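Local coordinates for eukaryotic translation initiation factor 4 gamma 2 (Homo sapiens, PDB 4IUL), which probably serves in translation initiation as an eIF4G relative, its MIF4G domain, a module built of HEAT repeats, interacting with the helicase eIF4A, at residues L54-V59 with S105-R110; S114-E119 with L153-F158; S171-C176 with P208-E213; V187-M192 with C227-S232. All coordinates share one frame; numbering follows the deposited sequence.

Contact 1. Residues L54-V59 with S105-R110; sequences LILKGV and STTFRR. With SO4 (sulfate ion), chain D.
L56, T107 and F108 meet in the helical core of the HEAT-repeat MIF4G domain, where helix 53-69 lies beside the first turn of helix 107-127. L56 spreads its two methyls over two neighbours: CD1 reaches T107 CG2 at 3.9 Å, the two side chains crossing at about a right angle, while L56 CD2 comes to the edge of the F108 ring, 4.1 Å from F108 CD1. With CG2 anti to the backbone N (chi1 -59° for OG1), T107 presents its methyl to the leucine and keeps OG1 for the preceding loop, hydrogen-bonded to F91 N and N90 OD1. A branched residue with one apolar and one polar arm suits this boundary. T106 is the N-cap: R109 N gives a weak but nearly straight bond (172°) to T106 OG1. On the outer side K57 and R110 share a sulfate, probably from the crystallisation liquor. K57 NZ lies 3.0 Å from O4, and R110 NH1 is 3.0 Å from O2, with NH2 adding a weak bond to the same oxygen. K53 also binds the ion. Thus the segments meet directly through apolar contact, whereas K57 and R110 gather positive charge that the sulfate, with D92 salt-bridged to R110, probably offsets.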
loop_
_atom_site.group_PDB
_atom_site.type_symbol
_atom_site.label_atom_id
_atom_site.label_comp_id
_atom_site.label_asym_id
_atom_site.label_seq_id
_atom_site.Cartn_x
_atom_site.Cartn_y
_atom_site.Cartn_z
ATOM N N LEU A 54 5.136 10.153 -20.169
ATOM C CA LEU A 54 4.740 11.366 -19.459
ATOM C C LEU A 54 3.331 11.260 -18.873
ATOM O O LEU A 54 3.105 11.606 -17.716
ATOM C CB LEU A 54 4.839 12.567 -20.406
ATOM C CG LEU A 54 4.501 13.941 -19.821
ATOM C CD1 LEU A 54 5.283 15.020 -20.574
ATOM C CD2 LEU A 54 2.986 14.183 -19.895
ATOM N N ILE A 55 2.387 10.777 -19.669
ATOM C CA ILE A 55 1.020 10.630 -19.202
ATOM C C ILE A 55 0.940 9.556 -18.117
ATOM O O ILE A 55 0.176 9.702 -17.155
ATOM C CB ILE A 55 0.075 10.303 -20.383
ATOM C CG1 ILE A 55 -0.101 11.558 -21.244
ATOM C CG2 ILE A 55 -1.266 9.829 -19.882
ATOM C CD1 ILE A 55 -0.876 11.335 -22.514
ATOM N N LEU A 56 1.727 8.487 -18.258
ATOM C CA LEU A 56 1.731 7.426 -17.242
ATOM C C LEU A 56 2.187 7.969 -15.878
ATOM O O LEU A 56 1.596 7.640 -14.839
ATOM C CB LEU A 56 2.648 6.267 -17.662
ATOM C CG LEU A 56 2.223 5.376 -18.833
ATOM C CD1 LEU A 56 3.276 4.282 -19.058
ATOM C CD2 LEU A 56 0.863 4.753 -18.538
ATOM N N LYS A 57 3.224 8.809 -15.884
ATOM C CA LYS A 57 3.745 9.382 -14.635
ATOM C C LYS A 57 2.690 10.162 -13.858
ATOM O O LYS A 57 2.625 10.067 -12.633
ATOM C CB LYS A 57 4.937 10.309 -14.899
ATOM C CG LYS A 57 6.233 9.606 -15.289
ATOM C CD LYS A 57 7.349 10.627 -15.508
ATOM C CE LYS A 57 8.640 9.945 -15.890
ATOM N NZ LYS A 57 9.687 10.931 -16.214
ATOM N N GLY A 58 1.879 10.939 -14.571
ATOM C CA GLY A 58 0.833 11.719 -13.926
ATOM C C GLY A 58 -0.283 10.831 -13.404
ATOM O O GLY A 58 -0.720 10.969 -12.257
ATOM N N VAL A 59 -0.751 9.920 -14.251
ATOM C CA VAL A 59 -1.800 8.984 -13.860
ATOM C C VAL A 59 -1.453 8.287 -12.542
ATOM O O VAL A 59 -2.286 8.199 -11.646
ATOM C CB VAL A 59 -2.024 7.907 -14.949
ATOM C CG1 VAL A 59 -2.970 6.817 -14.423
ATOM C CG2 VAL A 59 -2.595 8.552 -16.205
ATOM N N SER A 105 7.827 -7.002 -17.447
ATOM C CA SER A 105 8.431 -5.820 -16.864
ATOM C C SER A 105 8.136 -4.671 -17.820
ATOM O O SER A 105 8.473 -4.747 -19.004
ATOM C CB SER A 105 9.941 -6.016 -16.725
ATOM O OG SER A 105 10.529 -4.920 -16.045
ATOM N N THR A 106 7.498 -3.616 -17.319
ATOM C CA THR A 106 7.158 -2.474 -18.163
ATOM C C THR A 106 7.316 -1.126 -17.463
ATOM O O THR A 106 7.538 -1.047 -16.252
ATOM C CB THR A 106 5.703 -2.547 -18.659
ATOM O OG1 THR A 106 4.816 -2.381 -17.546
ATOM C CG2 THR A 106 5.420 -3.888 -19.327
ATOM N N THR A 107 7.181 -0.068 -18.258
ATOM C CA THR A 107 7.285 1.301 -17.790
ATOM C C THR A 107 6.333 1.518 -16.617
ATOM O O THR A 107 6.756 1.939 -15.536
ATOM C CB THR A 107 6.932 2.288 -18.937
ATOM O OG1 THR A 107 7.826 2.071 -20.036
ATOM C CG2 THR A 107 7.060 3.735 -18.475
ATOM N N PHE A 108 5.052 1.217 -16.827
ATOM C CA PHE A 108 4.068 1.398 -15.777
ATOM C C PHE A 108 4.492 0.710 -14.484
ATOM O O PHE A 108 4.569 1.352 -13.435
ATOM C CB PHE A 108 2.697 0.859 -16.182
ATOM C CG PHE A 108 1.618 1.170 -15.177
ATOM C CD1 PHE A 108 1.028 2.431 -15.139
ATOM C CD2 PHE A 108 1.264 0.240 -14.204
ATOM C CE1 PHE A 108 0.100 2.764 -14.142
ATOM C CE2 PHE A 108 0.340 0.564 -13.200
ATOM C CZ PHE A 108 -0.241 1.828 -13.168
ATOM N N ARG A 109 4.778 -0.588 -14.568
ATOM C CA ARG A 109 5.177 -1.366 -13.396
ATOM C C ARG A 109 6.354 -0.771 -12.646
ATOM O O ARG A 109 6.341 -0.719 -11.419
ATOM C CB ARG A 109 5.499 -2.818 -13.785
ATOM C CG ARG A 109 4.271 -3.669 -14.149
ATOM C CD ARG A 109 4.684 -5.086 -14.517
ATOM N NE ARG A 109 3.573 -5.908 -14.988
ATOM C CZ ARG A 109 2.659 -6.469 -14.200
ATOM N NH1 ARG A 109 2.716 -6.301 -12.888
ATOM N NH2 ARG A 109 1.690 -7.205 -14.727
ATOM N N ARG A 110 7.360 -0.326 -13.388
ATOM C CA ARG A 110 8.564 0.272 -12.819
ATOM C C ARG A 110 8.301 1.593 -12.086
ATOM O O ARG A 110 8.804 1.809 -10.989
ATOM C CB ARG A 110 9.594 0.494 -13.936
ATOM C CG ARG A 110 10.742 1.432 -13.582
ATOM C CD ARG A 110 11.774 1.503 -14.706
ATOM N NE ARG A 110 11.332 2.269 -15.874
ATOM C CZ ARG A 110 11.280 3.598 -15.923
ATOM N NH1 ARG A 110 10.870 4.211 -17.030
ATOM N NH2 ARG A 110 11.640 4.318 -14.867
HETATM S S SO4 D . 12.327 8.072 -16.243
HETATM O O1 SO4 D . 13.706 8.278 -15.766
HETATM O O2 SO4 D . 12.255 6.826 -17.027
HETATM O O3 SO4 D . 11.424 7.978 -15.084
HETATM O O4 SO4 D . 11.925 9.207 -17.094
#

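Contact 2. Residues S114-E119 with L153-F158; sequences SKLQDE and LGNIKF
L116 and E119 of helix 107-127 face N155 and F158 of helix 141-163 in a near-antiparallel helix pair, the recurring element of HEAT-repeat folds. The axes of the two short segments run at 156° and come within 11.1 Å. L116, first along the segment to touch, brings its CD2 methyl to both partners: it lies 4.0 Å from F158 CD2, its side chain crossing that of the phenylalanine at about a right angle. L116 and N155 instead slide past each other in opposite directions. A leucine suits the spot, because one methyl can touch both an amide and a ring, and F158 extends the apolar layer to A67 of helix 53-69 and Y77 of helix 74-87. One turn on, E119 meets N155 with its stem: CB is 3.8 Å from N155 ND2. The chain then bends at chi2 (-67°), taking the carboxylate away toward R123, a long and weak ion pair, while the side chain also touches V64 and L68 of helix 53-69. N155, its CG anti to the backbone N (chi1 -162°), carries its amide toward helix 107-127. There its OD1, buried with no hydrogen-bond partner in the model, has the L116 CD2 methyl 4.0 Å away.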
loop_
_atom_site.group_PDB
_atom_site.type_symbol
_atom_site.label_atom_id
_atom_site.label_comp_id
_atom_site.label_asym_id
_atom_site.label_seq_id
_atom_site.Cartn_x
_atom_site.Cartn_y
_atom_site.Cartn_z
ATOM N N SER A 114 8.379 2.582 -7.850
ATOM C CA SER A 114 9.153 3.758 -7.481
ATOM C C SER A 114 8.337 4.774 -6.683
ATOM O O SER A 114 8.811 5.298 -5.681
ATOM C CB SER A 114 9.712 4.420 -8.740
ATOM O OG SER A 114 10.262 5.684 -8.440
ATOM N N LYS A 115 7.115 5.053 -7.136
ATOM C CA LYS A 115 6.245 6.013 -6.463
ATOM C C LYS A 115 5.863 5.601 -5.039
ATOM O O LYS A 115 5.891 6.425 -4.127
ATOM C CB LYS A 115 4.967 6.249 -7.273
ATOM C CG LYS A 115 3.941 7.149 -6.572
ATOM C CD LYS A 115 4.108 8.635 -6.919
ATOM C CE LYS A 115 5.375 9.253 -6.361
ATOM N NZ LYS A 115 5.465 10.713 -6.680
ATOM N N LEU A 116 5.488 4.343 -4.835
ATOM C CA LEU A 116 5.126 3.927 -3.487
ATOM C C LEU A 116 6.300 3.977 -2.525
ATOM O O LEU A 116 6.124 4.249 -1.344
ATOM C CB LEU A 116 4.476 2.550 -3.505
ATOM C CG LEU A 116 2.986 2.854 -3.671
ATOM C CD1 LEU A 116 2.410 2.053 -4.801
ATOM C CD2 LEU A 116 2.271 2.611 -2.364
ATOM N N GLN A 117 7.503 3.740 -3.032
ATOM C CA GLN A 117 8.681 3.828 -2.189
ATOM C C GLN A 117 8.762 5.284 -1.704
ATOM O O GLN A 117 9.121 5.549 -0.551
ATOM C CB GLN A 117 9.933 3.463 -2.993
ATOM C CG GLN A 117 11.231 3.478 -2.184
ATOM C CD GLN A 117 11.133 2.658 -0.908
ATOM O OE1 GLN A 117 10.833 1.463 -0.941
ATOM N NE2 GLN A 117 11.387 3.301 0.230
ATOM N N ASP A 118 8.407 6.218 -2.589
ATOM C CA ASP A 118 8.432 7.646 -2.262
ATOM C C ASP A 118 7.388 8.034 -1.214
ATOM O O ASP A 118 7.705 8.720 -0.240
ATOM C CB ASP A 118 8.196 8.507 -3.509
ATOM C CG ASP A 118 9.260 8.319 -4.573
ATOM O OD1 ASP A 118 10.451 8.161 -4.222
ATOM O OD2 ASP A 118 8.899 8.351 -5.771
ATOM N N GLU A 119 6.137 7.630 -1.419
ATOM C CA GLU A 119 5.108 7.972 -0.445
ATOM C C GLU A 119 5.473 7.400 0.922
ATOM O O GLU A 119 5.308 8.070 1.938
ATOM C CB GLU A 119 3.729 7.453 -0.874
ATOM C CG GLU A 119 2.991 8.348 -1.859
ATOM C CD GLU A 119 2.576 9.690 -1.260
ATOM O OE1 GLU A 119 3.455 10.424 -0.766
ATOM O OE2 GLU A 119 1.369 10.020 -1.292
ATOM N N LEU A 153 -1.128 4.637 8.134
ATOM C CA LEU A 153 -1.853 3.370 8.114
ATOM C C LEU A 153 -2.553 3.183 6.775
ATOM O O LEU A 153 -2.594 2.076 6.234
ATOM C CB LEU A 153 -2.865 3.304 9.263
ATOM C CG LEU A 153 -2.211 3.407 10.646
ATOM C CD1 LEU A 153 -3.246 3.162 11.749
ATOM C CD2 LEU A 153 -1.093 2.386 10.737
ATOM N N GLY A 154 -3.110 4.267 6.247
ATOM C CA GLY A 154 -3.769 4.191 4.961
ATOM C C GLY A 154 -2.745 3.814 3.901
ATOM O O GLY A 154 -3.041 3.038 2.991
ATOM N N ASN A 155 -1.533 4.354 4.027
ATOM C CA ASN A 155 -0.467 4.062 3.071
ATOM C C ASN A 155 -0.111 2.579 3.115
ATOM O O ASN A 155 0.018 1.931 2.072
ATOM C CB ASN A 155 0.785 4.895 3.378
ATOM C CG ASN A 155 1.743 4.968 2.196
ATOM O OD1 ASN A 155 1.488 4.389 1.142
ATOM N ND2 ASN A 155 2.851 5.685 2.367
ATOM N N ILE A 156 0.040 2.044 4.324
ATOM C CA ILE A 156 0.387 0.639 4.496
ATOM C C ILE A 156 -0.685 -0.312 3.951
ATOM O O ILE A 156 -0.356 -1.330 3.346
ATOM C CB ILE A 156 0.667 0.322 5.978
ATOM C CG1 ILE A 156 1.938 1.064 6.414
ATOM C CG2 ILE A 156 0.831 -1.180 6.176
ATOM C CD1 ILE A 156 2.260 0.934 7.875
ATOM N N LYS A 157 -1.957 0.030 4.153
ATOM C CA LYS A 157 -3.065 -0.793 3.671
ATOM C C LYS A 157 -3.094 -0.858 2.140
ATOM O O LYS A 157 -3.421 -1.898 1.559
ATOM C CB LYS A 157 -4.392 -0.236 4.191
ATOM C CG LYS A 157 -5.642 -0.977 3.728
ATOM C CD LYS A 157 -6.901 -0.283 4.263
ATOM C CE LYS A 157 -8.189 -0.930 3.756
ATOM N NZ LYS A 157 -8.262 -2.372 4.143
ATOM N N PHE A 158 -2.759 0.250 1.485
ATOM C CA PHE A 158 -2.742 0.281 0.024
ATOM C C PHE A 158 -1.573 -0.571 -0.489
ATOM O O PHE A 158 -1.698 -1.279 -1.492
ATOM C CB PHE A 158 -2.635 1.732 -0.474
ATOM C CG PHE A 158 -2.672 1.870 -1.975
ATOM C CD1 PHE A 158 -3.621 1.189 -2.729
ATOM C CD2 PHE A 158 -1.750 2.679 -2.636
ATOM C CE1 PHE A 158 -3.651 1.307 -4.129
ATOM C CE2 PHE A 158 -1.773 2.803 -4.024
ATOM C CZ PHE A 158 -2.724 2.115 -4.772
#

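Contact 3. Residues S171-C176 with P208-E213; sequences SILHKC and PRLDHE
L210 lodges against two consecutive side chains of helix 170-181, L173 and H174, and it carries nearly all of the contact from its own segment. Its two methyls divide the work. CD1 meets L173 CD1 at 3.6 Å, a close apolar touch. CD2 sits over one face of the H174 imidazole, 4.2 Å from the ring centroid and 20° off the normal, a CH-pi contact displaced toward the ring's rim. L210 CG adds to this cover at 3.7 Å from H174 NE2. A histidine suits the place because its flat face can take a methyl while its two nitrogens keep polar partners. In the ring plane a water stands 2.6 Å from H174 NE2, and it donates to L210 O at 2.8 Å, so the residue that lies on the ring is also tied to it through solvent. On the other nitrogen, ND1 is hydrogen-bonded to Y222 OH of helix 216-227, which fixes the rotation of the imidazole. With the isobutyl group of L210 cut back to a methyl, as in an alanine here, the H174 face and L173 CD1 would probably lose their apolar mate, leaving a gap between the helices. Further out, L173 rests on I159 of helix 141-163 and on I168 of a loop. L210 ends helix 193-210: D211 centres an inverse gamma turn, closed by a weak bond from H212 N to L210 O, and the D211 carboxylate is held by R250 and W254. The histidine is therefore gripped by polar bonds at both nitrogens and by carbon over a face, so contact and water bridge together fasten the end of one helix to the side of another.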
loop_
_atom_site.group_PDB
_atom_site.type_symbol
_atom_site.label_atom_id
_atom_site.label_comp_id
_atom_site.label_asym_id
_atom_site.label_seq_id
_atom_site.Cartn_x
_atom_site.Cartn_y
_atom_site.Cartn_z
ATOM N N SER A 171 10.622 -6.344 -0.079
ATOM C CA SER A 171 11.339 -5.375 0.721
ATOM C C SER A 171 10.468 -4.333 1.427
ATOM O O SER A 171 10.590 -4.141 2.638
ATOM C CB SER A 171 12.386 -4.676 -0.143
ATOM O OG SER A 171 13.207 -3.861 0.665
ATOM N N ILE A 172 9.591 -3.667 0.684
ATOM C CA ILE A 172 8.746 -2.633 1.285
ATOM C C ILE A 172 7.708 -3.217 2.235
ATOM O O ILE A 172 7.307 -2.561 3.203
ATOM C CB ILE A 172 8.041 -1.755 0.207
ATOM C CG1 ILE A 172 7.560 -0.444 0.844
ATOM C CG2 ILE A 172 6.876 -2.480 -0.384
ATOM C CD1 ILE A 172 7.016 0.573 -0.140
ATOM N N LEU A 173 7.272 -4.445 1.966
ATOM C CA LEU A 173 6.303 -5.093 2.841
ATOM C C LEU A 173 6.957 -5.343 4.205
ATOM O O LEU A 173 6.359 -5.056 5.240
ATOM C CB LEU A 173 5.820 -6.405 2.231
ATOM C CG LEU A 173 4.871 -6.284 1.038
ATOM C CD1 LEU A 173 4.681 -7.650 0.420
ATOM C CD2 LEU A 173 3.531 -5.703 1.484
ATOM N N HIS A 174 8.183 -5.863 4.212
ATOM C CA HIS A 174 8.884 -6.107 5.480
ATOM C C HIS A 174 9.096 -4.774 6.206
ATOM O O HIS A 174 9.078 -4.714 7.434
ATOM C CB HIS A 174 10.243 -6.793 5.241
ATOM C CG HIS A 174 10.142 -8.265 4.980
ATOM N ND1 HIS A 174 9.864 -9.179 5.975
ATOM C CD2 HIS A 174 10.224 -8.977 3.829
ATOM C CE1 HIS A 174 9.772 -10.387 5.447
ATOM N NE2 HIS A 174 9.984 -10.292 4.146
ATOM N N LYS A 175 9.288 -3.706 5.440
ATOM C CA LYS A 175 9.507 -2.387 6.023
ATOM C C LYS A 175 8.233 -1.886 6.714
ATOM O O LYS A 175 8.304 -1.173 7.714
ATOM C CB LYS A 175 9.952 -1.403 4.937
ATOM C CG LYS A 175 11.055 -0.466 5.375
ATOM C CD LYS A 175 11.751 0.172 4.183
ATOM C CE LYS A 175 12.493 -0.864 3.362
ATOM N NZ LYS A 175 13.149 -0.265 2.164
ATOM N N CYS A 176 7.073 -2.260 6.176
ATOM C CA CYS A 176 5.802 -1.877 6.769
ATOM C C CYS A 176 5.631 -2.653 8.082
ATOM O O CYS A 176 5.301 -2.081 9.118
ATOM C CB CYS A 176 4.638 -2.206 5.821
ATOM S SG CYS A 176 4.476 -1.117 4.371
ATOM N N PRO A 208 1.503 -15.435 3.735
ATOM C CA PRO A 208 1.847 -16.678 3.040
ATOM C C PRO A 208 2.940 -16.560 1.964
ATOM O O PRO A 208 3.832 -17.403 1.901
ATOM C CB PRO A 208 0.506 -17.132 2.459
ATOM C CG PRO A 208 -0.474 -16.591 3.431
ATOM C CD PRO A 208 0.053 -15.201 3.693
ATOM N N ARG A 209 2.886 -15.522 1.130
ATOM C CA ARG A 209 3.891 -15.367 0.079
ATOM C C ARG A 209 5.263 -14.918 0.597
ATOM O O ARG A 209 6.288 -15.166 -0.038
ATOM C CB ARG A 209 3.413 -14.379 -0.999
ATOM C CG ARG A 209 3.458 -12.905 -0.605
ATOM C CD ARG A 209 3.679 -12.010 -1.837
ATOM N NE ARG A 209 2.660 -12.225 -2.862
ATOM C CZ ARG A 209 2.877 -12.142 -4.174
ATOM N NH1 ARG A 209 4.085 -11.846 -4.638
ATOM N NH2 ARG A 209 1.885 -12.373 -5.025
ATOM N N LEU A 210 5.284 -14.266 1.754
ATOM C CA LEU A 210 6.533 -13.780 2.329
ATOM C C LEU A 210 7.264 -14.853 3.130
ATOM O O LEU A 210 8.497 -14.857 3.216
ATOM C CB LEU A 210 6.243 -12.593 3.249
ATOM C CG LEU A 210 6.644 -11.159 2.887
ATOM C CD1 LEU A 210 6.177 -10.776 1.497
ATOM C CD2 LEU A 210 6.040 -10.228 3.940
ATOM N N ASP A 211 6.490 -15.773 3.693
ATOM C CA ASP A 211 7.018 -16.821 4.553
ATOM C C ASP A 211 7.662 -18.034 3.873
ATOM O O ASP A 211 7.210 -19.167 4.063
ATOM C CB ASP A 211 5.899 -17.275 5.500
ATOM C CG ASP A 211 6.421 -17.872 6.791
ATOM O OD1 ASP A 211 7.615 -17.673 7.107
ATOM O OD2 ASP A 211 5.627 -18.529 7.498
ATOM N N HIS A 212 8.712 -17.801 3.083
ATOM C CA HIS A 212 9.414 -18.906 2.439
ATOM C C HIS A 212 10.733 -19.143 3.161
ATOM O O HIS A 212 11.177 -18.313 3.959
ATOM C CB HIS A 212 9.627 -18.655 0.933
ATOM C CG HIS A 212 10.222 -17.319 0.602
ATOM N ND1 HIS A 212 11.555 -17.024 0.793
ATOM C CD2 HIS A 212 9.662 -16.204 0.075
ATOM C CE1 HIS A 212 11.792 -15.785 0.399
ATOM N NE2 HIS A 212 10.658 -15.264 -0.041
ATOM N N GLU A 213 11.345 -20.288 2.882
ATOM C CA GLU A 213 12.593 -20.709 3.517
ATOM C C GLU A 213 13.660 -19.648 3.816
ATOM O O GLU A 213 14.140 -19.554 4.948
ATOM C CB GLU A 213 13.194 -21.861 2.707
ATOM C CG GLU A 213 12.463 -23.186 2.939
ATOM C CD GLU A 213 12.462 -24.110 1.724
ATOM O OE1 GLU A 213 13.492 -24.164 1.009
ATOM O OE2 GLU A 213 11.428 -24.788 1.494
HETATM O O HOH W 1 9.806 -12.422 2.618
#

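Contact 4. Residues V187-M192 with C227-S232; sequences VQLKDM and CSLMLS
L189, L229 and S232 form a small, partly buried contact between two interhelical loops at the periphery of the HEAT-repeat domain. The loop bearing L189 links helix 170-181 to helix 193-210, and the one bearing L229 and S232 links helix 216-227 to helix 237-251, so the touch joins two interhelical connections rather than the helices themselves. L189 supplies most of the first segment's share. Its CG lies anti to the backbone N (chi1 174°), which extends the isobutyl group away from its own loop and across to the other. There the two methyls part: CD1 approaches L229 CD2 at 4.3 Å, a loose apolar contact, and CD2 comes to the hydroxyl of S232. The separation of 3.1 Å between L189 CD2 and S232 OG is shorter than a relaxed carbon-oxygen contact, so its exact value is doubtful. L229 and S232 stand side by side because they begin and end a type I beta turn, closed by the bond from S232 N to L229 O at 3.2 Å. A serine fits the turn's end, since its small side chain leaves room for the leucine while OG accepts a hydrogen bond from E234 N, two residues on. L189 gains further cover from K183, E234 and L235, which explains how a leucine can serve in a loop near the surface. No hydrogen bond or charge pair spans the two segments; what passes directly between them is a modest apolar touch, and the polar bonds of the second loop are spent on shaping that loop from within.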
loop_
_atom_site.group_PDB
_atom_site.type_symbol
_atom_site.label_atom_id
_atom_site.label_comp_id
_atom_site.label_asym_id
_atom_site.label_seq_id
_atom_site.Cartn_x
_atom_site.Cartn_y
_atom_site.Cartn_z
ATOM N N VAL A 187 5.129 6.583 22.435
ATOM C CA VAL A 187 3.909 5.782 22.409
ATOM C C VAL A 187 3.897 4.729 23.520
ATOM O O VAL A 187 4.939 4.177 23.877
ATOM C CB VAL A 187 3.744 5.069 21.041
ATOM C CG1 VAL A 187 2.473 4.236 21.031
ATOM C CG2 VAL A 187 3.706 6.098 19.927
ATOM N N GLN A 188 2.714 4.461 24.065
ATOM C CA GLN A 188 2.561 3.461 25.116
ATOM C C GLN A 188 1.852 2.228 24.573
ATOM O O GLN A 188 0.998 2.334 23.695
ATOM C CB GLN A 188 1.780 4.040 26.298
ATOM C CG GLN A 188 2.536 5.103 27.080
ATOM C CD GLN A 188 1.783 5.557 28.315
ATOM O OE1 GLN A 188 0.718 6.168 28.218
ATOM N NE2 GLN A 188 2.334 5.258 29.485
ATOM N N LEU A 189 2.219 1.063 25.105
ATOM C CA LEU A 189 1.645 -0.210 24.676
ATOM C C LEU A 189 0.120 -0.187 24.584
ATOM O O LEU A 189 -0.474 -0.911 23.785
ATOM C CB LEU A 189 2.096 -1.329 25.626
ATOM C CG LEU A 189 1.506 -2.737 25.461
ATOM C CD1 LEU A 189 1.663 -3.213 24.029
ATOM C CD2 LEU A 189 2.202 -3.693 26.421
ATOM N N LYS A 190 -0.509 0.653 25.398
ATOM C CA LYS A 190 -1.963 0.764 25.406
ATOM C C LYS A 190 -2.503 1.526 24.190
ATOM O O LYS A 190 -3.701 1.479 23.906
ATOM C CB LYS A 190 -2.426 1.456 26.695
ATOM C CG LYS A 190 -1.864 2.862 26.881
ATOM C CD LYS A 190 -2.426 3.540 28.122
ATOM C CE LYS A 190 -1.941 4.977 28.220
ATOM N NZ LYS A 190 -2.553 5.725 29.356
ATOM N N ASP A 191 -1.623 2.216 23.471
ATOM C CA ASP A 191 -2.042 2.989 22.306
ATOM C C ASP A 191 -1.540 2.432 20.977
ATOM O O ASP A 191 -1.203 3.193 20.069
ATOM C CB ASP A 191 -1.578 4.438 22.450
ATOM C CG ASP A 191 -2.011 5.060 23.760
ATOM O OD1 ASP A 191 -3.215 4.982 24.086
ATOM O OD2 ASP A 191 -1.150 5.629 24.463
ATOM N N MET A 192 -1.498 1.108 20.858
ATOM C CA MET A 192 -1.033 0.473 19.629
ATOM C C MET A 192 -2.092 -0.441 19.032
ATOM O O MET A 192 -1.789 -1.304 18.210
ATOM C CB MET A 192 0.237 -0.332 19.897
ATOM C CG MET A 192 1.361 0.477 20.506
ATOM S SD MET A 192 2.944 -0.362 20.376
ATOM C CE MET A 192 2.621 -1.863 21.304
ATOM N N CYS A 227 3.595 -13.122 19.891
ATOM C CA CYS A 227 3.141 -14.008 20.961
ATOM C C CYS A 227 3.312 -13.359 22.326
ATOM O O CYS A 227 2.516 -13.598 23.233
ATOM C CB CYS A 227 3.918 -15.330 20.943
ATOM S SG CYS A 227 3.404 -16.513 19.680
ATOM N N SER A 228 4.350 -12.538 22.469
ATOM C CA SER A 228 4.615 -11.868 23.737
ATOM C C SER A 228 3.846 -10.558 23.883
ATOM O O SER A 228 4.260 -9.676 24.636
ATOM C CB SER A 228 6.115 -11.595 23.889
ATOM O OG SER A 228 6.575 -10.700 22.894
ATOM N N LEU A 229 2.732 -10.437 23.161
ATOM C CA LEU A 229 1.894 -9.240 23.208
ATOM C C LEU A 229 0.415 -9.613 23.235
ATOM O O LEU A 229 -0.431 -8.797 23.610
ATOM C CB LEU A 229 2.146 -8.337 21.991
ATOM C CG LEU A 229 3.506 -7.664 21.772
ATOM C CD1 LEU A 229 3.460 -6.863 20.479
ATOM C CD2 LEU A 229 3.848 -6.758 22.942
ATOM N N MET A 230 0.099 -10.840 22.830
ATOM C CA MET A 230 -1.290 -11.280 22.807
ATOM C C MET A 230 -1.810 -11.609 24.197
ATOM O O MET A 230 -2.988 -11.923 24.367
ATOM C CB MET A 230 -1.461 -12.494 21.890
ATOM C CG MET A 230 -0.554 -13.657 22.203
ATOM S SD MET A 230 -0.929 -15.066 21.146
ATOM C CE MET A 230 -1.578 -16.226 22.354
ATOM N N LEU A 231 -0.929 -11.538 25.189
ATOM C CA LEU A 231 -1.308 -11.810 26.569
ATOM C C LEU A 231 -1.105 -10.556 27.407
ATOM O O LEU A 231 -1.148 -10.601 28.640
ATOM C CB LEU A 231 -0.478 -12.961 27.141
ATOM C CG LEU A 231 -1.116 -14.356 27.154
ATOM C CD1 LEU A 231 -1.655 -14.720 25.781
ATOM C CD2 LEU A 231 -0.077 -15.365 27.608
ATOM N N SER A 232 -0.882 -9.437 26.724
ATOM C CA SER A 232 -0.676 -8.156 27.384
ATOM C C SER A 232 -1.991 -7.635 27.950
ATOM O O SER A 232 -3.034 -7.703 27.296
ATOM C CB SER A 232 -0.108 -7.139 26.394
ATOM O OG SER A 232 0.075 -5.880 27.015
#

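How the contacts relate
Contact 2 is the most central, its centre about 5 Å from that of the chain, and contact 4 is most peripheral, about 24 Å out between loops; contacts 1 and 3 fall between, both buried although polar groups border them. Contacts 1 and 2 share helix 107-127, its start and its middle, with centres about 16 Å apart. Contact 2 passes directly to contact 3 through I156 CG1 and C176 SG, 3.9 Å apart, so neighbouring helices continue one core. Contacts 3 and 4 alternate along the chain without touching. Leucine methyls recur throughout, but their company changes: a phenyl edge and threonine, then a buried amide and a phenyl ring, a histidine bridged by water, and finally a turn serine.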